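Local coordinates for putative uncharacterized protein (Burkholderia ambifaria, PDB 3W20) that probably hydroxylates N-substituted L-amino acids as a 2-oxoglutarate-dependent dioxygenase of the double-stranded beta-helix fold, here carrying zinc at its metal site, at residues H28-A32 and D33-A37; F97-A100 and C101-D105; P154-D158 and V159-R163; Q185-D188 and N189-M193. All blocks are in the same frame, centred on the assembly; numbering follows the deposited sequence.

Interaction 1 (H28-A32 and D33-A37)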
loop_
_atom_site.group_PDB
_atom_site.type_symbol
_atom_site.label_atom_id
_atom_site.label_comp_id
_atom_site.label_asym_id
_atom_site.label_seq_id
_atom_site.Cartn_x
_atom_site.Cartn_y
_atom_site.Cartn_z
ATOM N N HIS A 28 27.482 12.562 -6.741
ATOM C CA HIS A 28 28.672 11.834 -6.160
ATOM C C HIS A 28 29.388 12.621 -5.071
ATOM O O HIS A 28 29.904 12.008 -4.076
ATOM C CB HIS A 28 29.653 11.477 -7.300
ATOM C CG HIS A 28 30.935 10.807 -6.837
ATOM N ND1 HIS A 28 31.985 11.499 -6.317
ATOM C CD2 HIS A 28 31.321 9.461 -6.842
ATOM C CE1 HIS A 28 32.963 10.637 -5.965
ATOM N NE2 HIS A 28 32.581 9.401 -6.332
ATOM N N ALA A 29 29.537 13.949 -5.251
ATOM C CA ALA A 29 30.234 14.727 -4.245
ATOM C C ALA A 29 29.432 14.686 -2.966
ATOM O O ALA A 29 30.008 14.576 -1.892
ATOM C CB ALA A 29 30.548 16.173 -4.712
ATOM N N LEU A 30 28.099 14.767 -3.078
ATOM C CA LEU A 30 27.303 14.750 -1.846
ATOM C C LEU A 30 27.426 13.376 -1.170
ATOM O O LEU A 30 27.504 13.258 0.065
ATOM C CB LEU A 30 25.851 15.096 -2.143
ATOM C CG LEU A 30 25.741 16.605 -2.472
ATOM C CD1 LEU A 30 24.490 16.847 -3.319
ATOM C CD2 LEU A 30 25.591 17.326 -1.163
ATOM N N ASP A 31 27.385 12.337 -1.998
ATOM C CA ASP A 31 27.318 10.968 -1.421
ATOM C C ASP A 31 28.680 10.676 -0.801
ATOM O O ASP A 31 28.773 9.842 0.094
ATOM C CB ASP A 31 27.066 10.026 -2.571
ATOM C CG ASP A 31 26.730 8.627 -2.132
ATOM O OD1 ASP A 31 25.900 8.391 -1.273
ATOM O OD2 ASP A 31 27.432 7.734 -2.642
ATOM N N ALA A 32 29.729 11.318 -1.330
ATOM C CA ALA A 32 31.059 11.195 -0.734
ATOM C C ALA A 32 31.262 12.053 0.511
ATOM O O ALA A 32 32.375 12.129 1.073
ATOM C CB ALA A 32 32.133 11.543 -1.785
ATOM N N ASP A 33 30.245 12.731 0.972
ATOM C CA ASP A 33 30.400 13.682 2.038
ATOM C C ASP A 33 31.425 14.770 1.736
ATOM O O ASP A 33 32.148 15.226 2.635
ATOM C CB ASP A 33 30.631 13.006 3.438
ATOM C CG ASP A 33 30.330 13.899 4.596
ATOM O OD1 ASP A 33 29.510 14.872 4.528
ATOM O OD2 ASP A 33 30.980 13.693 5.668
ATOM N N GLU A 34 31.478 15.224 0.495
ATOM C CA GLU A 34 32.417 16.308 0.086
ATOM C C GLU A 34 31.692 17.684 -0.015
ATOM O O GLU A 34 32.311 18.708 -0.295
ATOM C CB GLU A 34 33.032 15.979 -1.271
ATOM C CG GLU A 34 34.135 14.892 -1.144
ATOM C CD GLU A 34 34.468 14.231 -2.478
ATOM O OE1 GLU A 34 33.965 14.723 -3.510
ATOM O OE2 GLU A 34 35.238 13.225 -2.495
ATOM N N ALA A 35 30.390 17.676 0.166
ATOM C CA ALA A 35 29.620 18.932 0.173
ATOM C C ALA A 35 28.398 18.734 1.086
ATOM O O ALA A 35 27.931 17.606 1.272
ATOM C CB ALA A 35 29.155 19.246 -1.226
ATOM N N ASP A 36 27.881 19.827 1.668
ATOM C CA ASP A 36 26.650 19.713 2.380
ATOM C C ASP A 36 25.438 20.069 1.487
ATOM O O ASP A 36 24.363 19.537 1.657
ATOM C CB ASP A 36 26.770 20.590 3.616
ATOM C CG ASP A 36 27.942 20.174 4.474
ATOM O OD1 ASP A 36 27.946 18.999 4.862
ATOM O OD2 ASP A 36 28.932 20.938 4.612
ATOM N N ALA A 37 25.611 21.015 0.595
ATOM C CA ALA A 37 24.592 21.373 -0.389
ATOM C C ALA A 37 25.224 21.818 -1.666
ATOM O O ALA A 37 26.357 22.329 -1.695
ATOM C CB ALA A 37 23.654 22.473 0.143
#
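A Schellman motif closes the C-terminal end of helix 23-31, where Ala29 and Leu30 receive the backbone of the two residues that leave it. Glu34 N reaches Ala29 O at 2.9 Å, nearly in line with the carbonyl (C=O...N 162°), while Asp33 N bonds to Leu30 O from well above the carbonyl plane. Asp33 makes this double return possible by adopting a positive phi of 57°, a conformation that aspartate tolerates better than most residues with a side chain.

Behind the motif the chain runs out into strand 37-41, and the side chains fill the corner between helix and strand. Leu30 CG lies anti to the carbonyl carbon (chi1 -72°), and the next torsion carries CD2 back to 3.4 Å from Ala35 O and 4.0 Å from Ala35 CB; Leu30 also packs on Leu239 of strand 236-241. Alanine's small methyl is consistent with so close a pass. On the outer side, Glu34 runs extended, its carboxylate alongside the methyls of Ala29, in the last turn, and Ala32, just beyond it, with Glu34 OE2 3.6 Å from Ala32 CB. The acidic groups of Asp33 and Asp36 look elsewhere: both form salt bridges with Arg11, and Asp33 OD1 also accepts from Gln241. Asp36 and Ala37 both face Met10 in a classic beta bulge.

Interaction 2 (F97-A100 and C101-D105)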
loop_
_atom_site.group_PDB
_atom_site.type_symbol
_atom_site.label_atom_id
_atom_site.label_comp_id
_atom_site.label_asym_id
_atom_site.label_seq_id
_atom_site.Cartn_x
_atom_site.Cartn_y
_atom_site.Cartn_z
ATOM N N PHE A 97 1.020 3.394 -0.567
ATOM C CA PHE A 97 1.504 2.453 -1.605
ATOM C C PHE A 97 0.485 2.215 -2.686
ATOM O O PHE A 97 0.876 2.031 -3.833
ATOM C CB PHE A 97 2.003 1.158 -0.965
ATOM C CG PHE A 97 3.318 1.396 -0.283
ATOM C CD1 PHE A 97 4.495 1.538 -1.023
ATOM C CD2 PHE A 97 3.343 1.543 1.102
ATOM C CE1 PHE A 97 5.704 1.815 -0.361
ATOM C CE2 PHE A 97 4.529 1.839 1.771
ATOM C CZ PHE A 97 5.703 1.937 1.014
ATOM N N GLY A 98 -0.782 2.333 -2.340
ATOM C CA GLY A 98 -1.882 2.174 -3.341
ATOM C C GLY A 98 -1.833 3.353 -4.312
ATOM O O GLY A 98 -1.980 3.212 -5.549
ATOM N N ILE A 99 -1.564 4.524 -3.795
ATOM C CA ILE A 99 -1.513 5.739 -4.647
ATOM C C ILE A 99 -0.277 5.714 -5.528
ATOM O O ILE A 99 -0.345 6.039 -6.713
ATOM C CB ILE A 99 -1.538 7.032 -3.817
ATOM C CG1 ILE A 99 -2.954 7.232 -3.257
ATOM C CG2 ILE A 99 -1.223 8.287 -4.634
ATOM C CD1 ILE A 99 -2.986 8.340 -2.233
ATOM N N ALA A 100 0.850 5.298 -4.966
ATOM C CA ALA A 100 2.116 5.474 -5.691
ATOM C C ALA A 100 2.013 4.724 -7.033
ATOM O O ALA A 100 2.509 5.135 -8.076
ATOM C CB ALA A 100 3.251 4.872 -4.906
ATOM N N CYS A 101 1.377 3.559 -6.969
ATOM C CA CYS A 101 1.253 2.795 -8.144
ATOM C C CYS A 101 0.392 3.492 -9.231
ATOM O O CYS A 101 0.742 3.391 -10.388
ATOM C CB CYS A 101 0.899 1.357 -7.780
ATOM S SG CYS A 101 -0.240 0.553 -8.934
ATOM N N ARG A 102 -0.642 4.253 -8.848
ATOM C CA ARG A 102 -1.509 4.983 -9.802
ATOM C C ARG A 102 -0.687 6.096 -10.441
ATOM O O ARG A 102 -0.790 6.378 -11.609
ATOM C CB ARG A 102 -2.742 5.608 -9.116
ATOM C CG ARG A 102 -3.841 4.617 -8.706
ATOM C CD ARG A 102 -4.431 3.899 -9.916
ATOM N NE ARG A 102 -5.015 2.574 -9.627
ATOM C CZ ARG A 102 -5.505 1.754 -10.560
ATOM N NH1 ARG A 102 -5.489 2.146 -11.840
ATOM N NH2 ARG A 102 -6.011 0.546 -10.230
ATOM N N VAL A 103 0.159 6.740 -9.669
ATOM C CA VAL A 103 0.709 7.993 -10.166
ATOM C C VAL A 103 2.145 7.850 -10.717
ATOM O O VAL A 103 2.585 8.700 -11.532
ATOM C CB VAL A 103 0.677 9.119 -9.127
ATOM C CG1 VAL A 103 -0.647 9.231 -8.377
ATOM C CG2 VAL A 103 1.767 8.924 -8.119
ATOM N N ASN A 104 2.864 6.805 -10.349
ATOM C CA ASN A 104 4.287 6.699 -10.755
ATOM C C ASN A 104 4.462 6.459 -12.268
ATOM O O ASN A 104 5.477 6.846 -12.800
ATOM C CB ASN A 104 5.016 5.585 -10.042
ATOM C CG ASN A 104 5.538 6.016 -8.669
ATOM O OD1 ASN A 104 5.459 7.175 -8.298
ATOM N ND2 ASN A 104 6.078 5.089 -7.965
ATOM N N ASP A 105 3.447 5.885 -12.931
ATOM C CA ASP A 105 3.532 5.634 -14.370
ATOM C C ASP A 105 3.709 6.930 -15.138
ATOM O O ASP A 105 4.586 7.039 -16.030
ATOM C CB ASP A 105 2.332 4.812 -14.849
ATOM C CG ASP A 105 2.478 3.302 -14.524
ATOM O OD1 ASP A 105 3.588 2.835 -14.192
ATOM O OD2 ASP A 105 1.463 2.574 -14.595
#
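Ile99 and Val103, one turn apart on helix 87-107, meet through single methyl branches: Ile99 CG2 lies 3.9 Å from Val103 CG1, and the two side chains cross obliquely. Ile99 holds CG2 opposite its own backbone N, which sends that branch forward along the helix, while CG1 (chi1 -73°) takes the place beside the N. Val103, with chi1 -45°, brings both methyls over the preceding turn; Val103 CG1 is 3.6 Å and Val103 CG2 3.8 Å from Ile99 O. Beta-branched residues suit this ridge because their methyls spread along the helix surface, where Ile99 also touches Val76 and Val103 touches Leu136.

Beneath them, Val103 N to Ile99 O and Asn104 N to Ala100 O (2.8 Å) are sound i to i+4 bonds, while Arg102 N turns to Ile99 O in a weak, bent one. Asn104, its CG beside the backbone N, folds its amide back over the Ala100 carbonyl, with Asn104 CG 3.2 Å from Ala100 O. The small Ala100 suits this place, its CB standing 4.2 Å from Asn104 ND2. The amide is spent on residues 134-137 of the same chain, ND2 giving to Phe135 O and Glu134 OE1 while OD1 accepts from Leu137 N.

Arg102 bends at chi2 and its end leads away from residues 97-100, to pair with Asp105 of the second subunit. Cys101 SG forms a disulfide with Cys101 of the second subunit, which fixes the two helices covalently at this point, and the ion pair beside it would probably add charge complementarity.

Interaction 3 (P154-D158 and V159-R163). With ZN (zinc ion), chain C.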
loop_
_atom_site.group_PDB
_atom_site.type_symbol
_atom_site.label_atom_id
_atom_site.label_comp_id
_atom_site.label_asym_id
_atom_site.label_seq_id
_atom_site.Cartn_x
_atom_site.Cartn_y
_atom_site.Cartn_z
ATOM N N PRO A 154 11.420 23.470 11.374
ATOM C CA PRO A 154 12.723 22.835 11.116
ATOM C C PRO A 154 12.580 21.339 11.291
ATOM O O PRO A 154 11.958 20.895 12.231
ATOM C CB PRO A 154 13.639 23.403 12.221
ATOM C CG PRO A 154 12.934 24.613 12.736
ATOM C CD PRO A 154 11.476 24.215 12.647
ATOM N N HIS A 155 13.107 20.572 10.350
ATOM C CA HIS A 155 12.953 19.138 10.404
ATOM C C HIS A 155 14.151 18.578 9.659
ATOM O O HIS A 155 14.995 19.331 9.131
ATOM C CB HIS A 155 11.667 18.703 9.712
ATOM C CG HIS A 155 11.734 18.879 8.255
ATOM N ND1 HIS A 155 11.793 20.082 7.691
ATOM C CD2 HIS A 155 11.885 17.950 7.233
ATOM C CE1 HIS A 155 11.908 19.952 6.366
ATOM N NE2 HIS A 155 12.019 18.641 6.096
ATOM N N CYS A 156 14.248 17.248 9.632
ATOM C CA CYS A 156 15.205 16.574 8.778
ATOM C C CYS A 156 14.457 15.410 8.162
ATOM O O CYS A 156 13.325 15.047 8.631
ATOM C CB CYS A 156 16.481 16.155 9.517
ATOM S SG CYS A 156 16.162 14.932 10.784
ATOM N N ASP A 157 14.978 14.937 7.064
ATOM C CA ASP A 157 14.378 13.847 6.369
ATOM C C ASP A 157 15.305 12.638 6.377
ATOM O O ASP A 157 16.467 12.709 5.942
ATOM C CB ASP A 157 14.024 14.213 4.935
ATOM C CG ASP A 157 13.313 15.609 4.776
ATOM O OD1 ASP A 157 12.105 15.691 4.899
ATOM O OD2 ASP A 157 13.952 16.584 4.354
ATOM N N ASP A 158 14.798 11.532 6.907
ATOM C CA ASP A 158 15.567 10.307 6.980
ATOM C C ASP A 158 14.506 9.196 6.909
ATOM O O ASP A 158 13.512 9.205 7.707
ATOM C CB ASP A 158 16.305 10.243 8.350
ATOM C CG ASP A 158 17.083 8.943 8.543
ATOM O OD1 ASP A 158 16.589 7.852 8.181
ATOM O OD2 ASP A 158 18.223 8.987 9.090
ATOM N N VAL A 159 14.693 8.298 5.924
ATOM C CA VAL A 159 13.721 7.282 5.546
ATOM C C VAL A 159 13.381 6.379 6.772
ATOM O O VAL A 159 12.270 5.818 6.844
ATOM C CB VAL A 159 14.233 6.466 4.324
ATOM C CG1 VAL A 159 15.308 5.482 4.718
ATOM C CG2 VAL A 159 13.076 5.696 3.702
ATOM N N SER A 160 14.320 6.278 7.694
ATOM C CA SER A 160 14.090 5.517 8.923
ATOM C C SER A 160 13.355 6.143 10.061
ATOM O O SER A 160 12.977 5.411 11.041
ATOM C CB SER A 160 15.407 4.911 9.419
ATOM O OG SER A 160 16.235 5.873 10.027
ATOM N N TYR A 161 13.083 7.431 9.955
ATOM C CA TYR A 161 12.518 8.163 11.067
ATOM C C TYR A 161 10.975 8.096 11.199
ATOM O O TYR A 161 10.313 9.089 11.265
ATOM C CB TYR A 161 12.997 9.608 11.058
ATOM C CG TYR A 161 14.434 9.813 11.451
ATOM C CD1 TYR A 161 15.307 8.741 11.631
ATOM C CD2 TYR A 161 14.905 11.063 11.699
ATOM C CE1 TYR A 161 16.615 8.934 11.974
ATOM C CE2 TYR A 161 16.206 11.286 12.064
ATOM C CZ TYR A 161 17.065 10.226 12.213
ATOM O OH TYR A 161 18.329 10.506 12.571
ATOM N N GLY A 162 10.450 6.898 11.279
ATOM C CA GLY A 162 9.022 6.725 11.668
ATOM C C GLY A 162 8.815 7.107 13.127
ATOM O O GLY A 162 9.655 6.792 14.023
ATOM N N ARG A 163 7.710 7.771 13.390
ATOM C CA ARG A 163 7.387 8.046 14.789
ATOM C C ARG A 163 7.125 6.781 15.577
ATOM O O ARG A 163 7.433 6.714 16.765
ATOM C CB ARG A 163 6.202 8.994 14.864
ATOM C CG ARG A 163 5.816 9.368 16.273
ATOM C CD ARG A 163 4.778 10.481 16.153
ATOM N NE ARG A 163 5.349 11.781 15.837
ATOM C CZ ARG A 163 4.744 12.747 15.126
ATOM N NH1 ARG A 163 3.493 12.649 14.655
ATOM N NH2 ARG A 163 5.374 13.889 14.967
HETATM ZN ZN ZN C . 13.255 18.374 4.172
#
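The Tyr161 ring carries Asp158 on one face: Asp158 CB sits over the ring centre, 3.5 Å from the centroid and 6° off the normal, a CH-pi contact. The carboxylate continues over the same face, stacked with its plane only 10° from that of the ring, and Asp158 OD2 comes to 3.3 Å from Tyr161 CE1. Cys156 SG approaches the ring obliquely, 3.9 Å from Tyr161 CE2, in a sulfur-aromatic contact. At the second ring, His155, Asp157 OD1 lies at the edge, in plane.

Asp158 opens a type I beta turn that Tyr161 N closes with a 2.9 Å bond to Asp158 O. With CG anti to the backbone N (chi1 177°), the aspartate also brings OD1 back over the turn, where two donors hold it. Ser160 N meets the anti lone pair of Asp158 OD1, whereas Ser160 OG, 2.7 Å from Asp158 OD1, comes from above the carboxylate plane. Serine's short hydroxyl can reach the same oxygen as its own N-H. Asp158 OD2 is taken by Ser173 and Lys243, and Tyr161 OH by Pro200 O.

Just upstream, His155 NE2 (2.3 Å) and Asp157 OD2 (1.9 Å) bind the zinc ion with His246: the HxD...H facial triad of 2-oxoglutarate dioxygenases, where zinc probably occupies the iron(II) position of relatives. The buried Asp158 carboxylate, held at both oxygens, would probably remain anionic beside Lys243.

Interaction 4 (Q185-D188 and N189-M193)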
loop_
_atom_site.group_PDB
_atom_site.type_symbol
_atom_site.label_atom_id
_atom_site.label_comp_id
_atom_site.label_asym_id
_atom_site.label_seq_id
_atom_site.Cartn_x
_atom_site.Cartn_y
_atom_site.Cartn_z
ATOM N N GLN A 185 8.687 28.603 -9.096
ATOM C CA GLN A 185 8.234 29.985 -8.767
ATOM C C GLN A 185 8.716 30.414 -7.403
ATOM O O GLN A 185 8.452 29.731 -6.404
ATOM C CB GLN A 185 6.679 30.017 -8.815
ATOM C CG GLN A 185 6.050 31.344 -8.395
ATOM C CD GLN A 185 4.545 31.389 -8.613
ATOM O OE1 GLN A 185 3.870 30.376 -8.715
ATOM N NE2 GLN A 185 4.019 32.594 -8.687
ATOM N N GLY A 186 9.375 31.579 -7.323
ATOM C CA GLY A 186 9.934 32.007 -6.023
ATOM C C GLY A 186 8.955 32.949 -5.369
ATOM O O GLY A 186 8.166 33.589 -6.074
ATOM N N ALA A 187 8.981 33.019 -4.035
ATOM C CA ALA A 187 8.114 33.912 -3.264
ATOM C C ALA A 187 8.598 35.355 -3.467
ATOM O O ALA A 187 9.800 35.599 -3.773
ATOM C CB ALA A 187 8.152 33.524 -1.764
ATOM N N ASP A 188 7.672 36.306 -3.283
ATOM C CA ASP A 188 7.969 37.756 -3.429
ATOM C C ASP A 188 9.146 38.192 -2.553
ATOM O O ASP A 188 10.040 38.936 -2.997
ATOM C CB ASP A 188 6.730 38.633 -3.135
ATOM C CG ASP A 188 5.727 38.677 -4.312
ATOM O OD1 ASP A 188 6.158 38.503 -5.474
ATOM O OD2 ASP A 188 4.507 38.892 -4.067
ATOM N N ASN A 189 9.142 37.701 -1.311
ATOM C CA ASN A 189 10.220 37.990 -0.361
ATOM C C ASN A 189 11.455 37.116 -0.528
ATOM O O ASN A 189 12.337 37.144 0.347
ATOM C CB ASN A 189 9.718 37.856 1.066
ATOM C CG ASN A 189 9.388 36.401 1.445
ATOM O OD1 ASN A 189 9.032 35.592 0.590
ATOM N ND2 ASN A 189 9.517 36.075 2.734
ATOM N N ASP A 190 11.505 36.322 -1.614
ATOM C CA ASP A 190 12.653 35.503 -1.910
ATOM C C ASP A 190 12.936 34.404 -0.836
ATOM O O ASP A 190 14.127 34.078 -0.572
ATOM C CB ASP A 190 13.889 36.389 -2.136
ATOM C CG ASP A 190 14.996 35.675 -2.916
ATOM O OD1 ASP A 190 14.724 34.630 -3.529
ATOM O OD2 ASP A 190 16.152 36.168 -2.902
ATOM N N ALA A 191 11.863 33.822 -0.278
ATOM C CA ALA A 191 11.971 32.796 0.788
ATOM C C ALA A 191 12.894 31.674 0.391
ATOM O O ALA A 191 12.750 31.081 -0.703
ATOM C CB ALA A 191 10.622 32.204 1.118
ATOM N N GLY A 192 13.812 31.318 1.278
ATOM C CA GLY A 192 14.725 30.255 0.862
ATOM C C GLY A 192 14.789 29.226 1.967
ATOM O O GLY A 192 13.800 28.950 2.574
HETATM N N MSE A 193 15.976 28.651 2.180
HETATM C CA MSE A 193 16.170 27.485 3.074
HETATM C C MSE A 193 17.321 27.754 3.987
HETATM O O MSE A 193 18.383 28.238 3.520
HETATM C CB MSE A 193 16.443 26.216 2.220
HETATM C CG MSE A 193 16.478 25.038 3.177
HETATM SE SE MSE A 193 16.802 23.472 1.945
HETATM C CE MSE A 193 18.212 22.664 2.865
HETATM O O HOH W 1 11.198 31.709 -2.943
#
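Ala187 O accepts the shortest direct bond here, 2.8 Å from Asp190 N, and the donor stands above the carbonyl plane, at a C=O...N angle of 116°. This bond closes a type I beta turn whose corners are Asp188 and Asn189. Asp190 then takes a positive phi of 64°, which aspartate tolerates comparatively well, and from there the chain runs on to strand 193-196.

A water spans the opening of the turn, accepting from Ala187 N and donating to Ala191 O, each at 2.8 Å. Inside, the CB methyls of Ala187 and Ala191 lie 4.0 Å apart; both residues also touch Cys251, and alanine's single methyl suits so close a meeting. Asn189 places its CG between its own N and carbonyl carbon (chi1 68°), which turns the amide back across the turn until Asn189 OD1 lies 3.3 Å from Ala187 CB. Asparagine fits because its two amide ends serve both needs of the adjoining loop: OD1 accepts from Thr252 N and ND2 gives to Arg250 O.

The arrangement is a tight connection between strands 178-185 and 193-196, one from each sheet of the double-stranded beta-helix, close to Arg255 of the 2-oxoglutarate site.

Interaction 3 carries two of the three zinc ligands. Interaction 4 comes within about 7 Å of interaction 3 (nearest atoms), and its Ala187 side chain lies about 4 Å from that of Arg255, a residue of the 2-oxoglutarate site, which is empty in this model. Interaction 1 approaches interaction 4 to about 6 Å between nearest atoms; its Ala37 side chain is about 9 Å from that of His246, the third metal ligand. Interaction 2 lies away from the annotated sites, though about 9 Å from interaction 3 at the nearest atoms; its centre is about 31 Å from that of interaction 1, across the chain's centre, where it joins the two subunits.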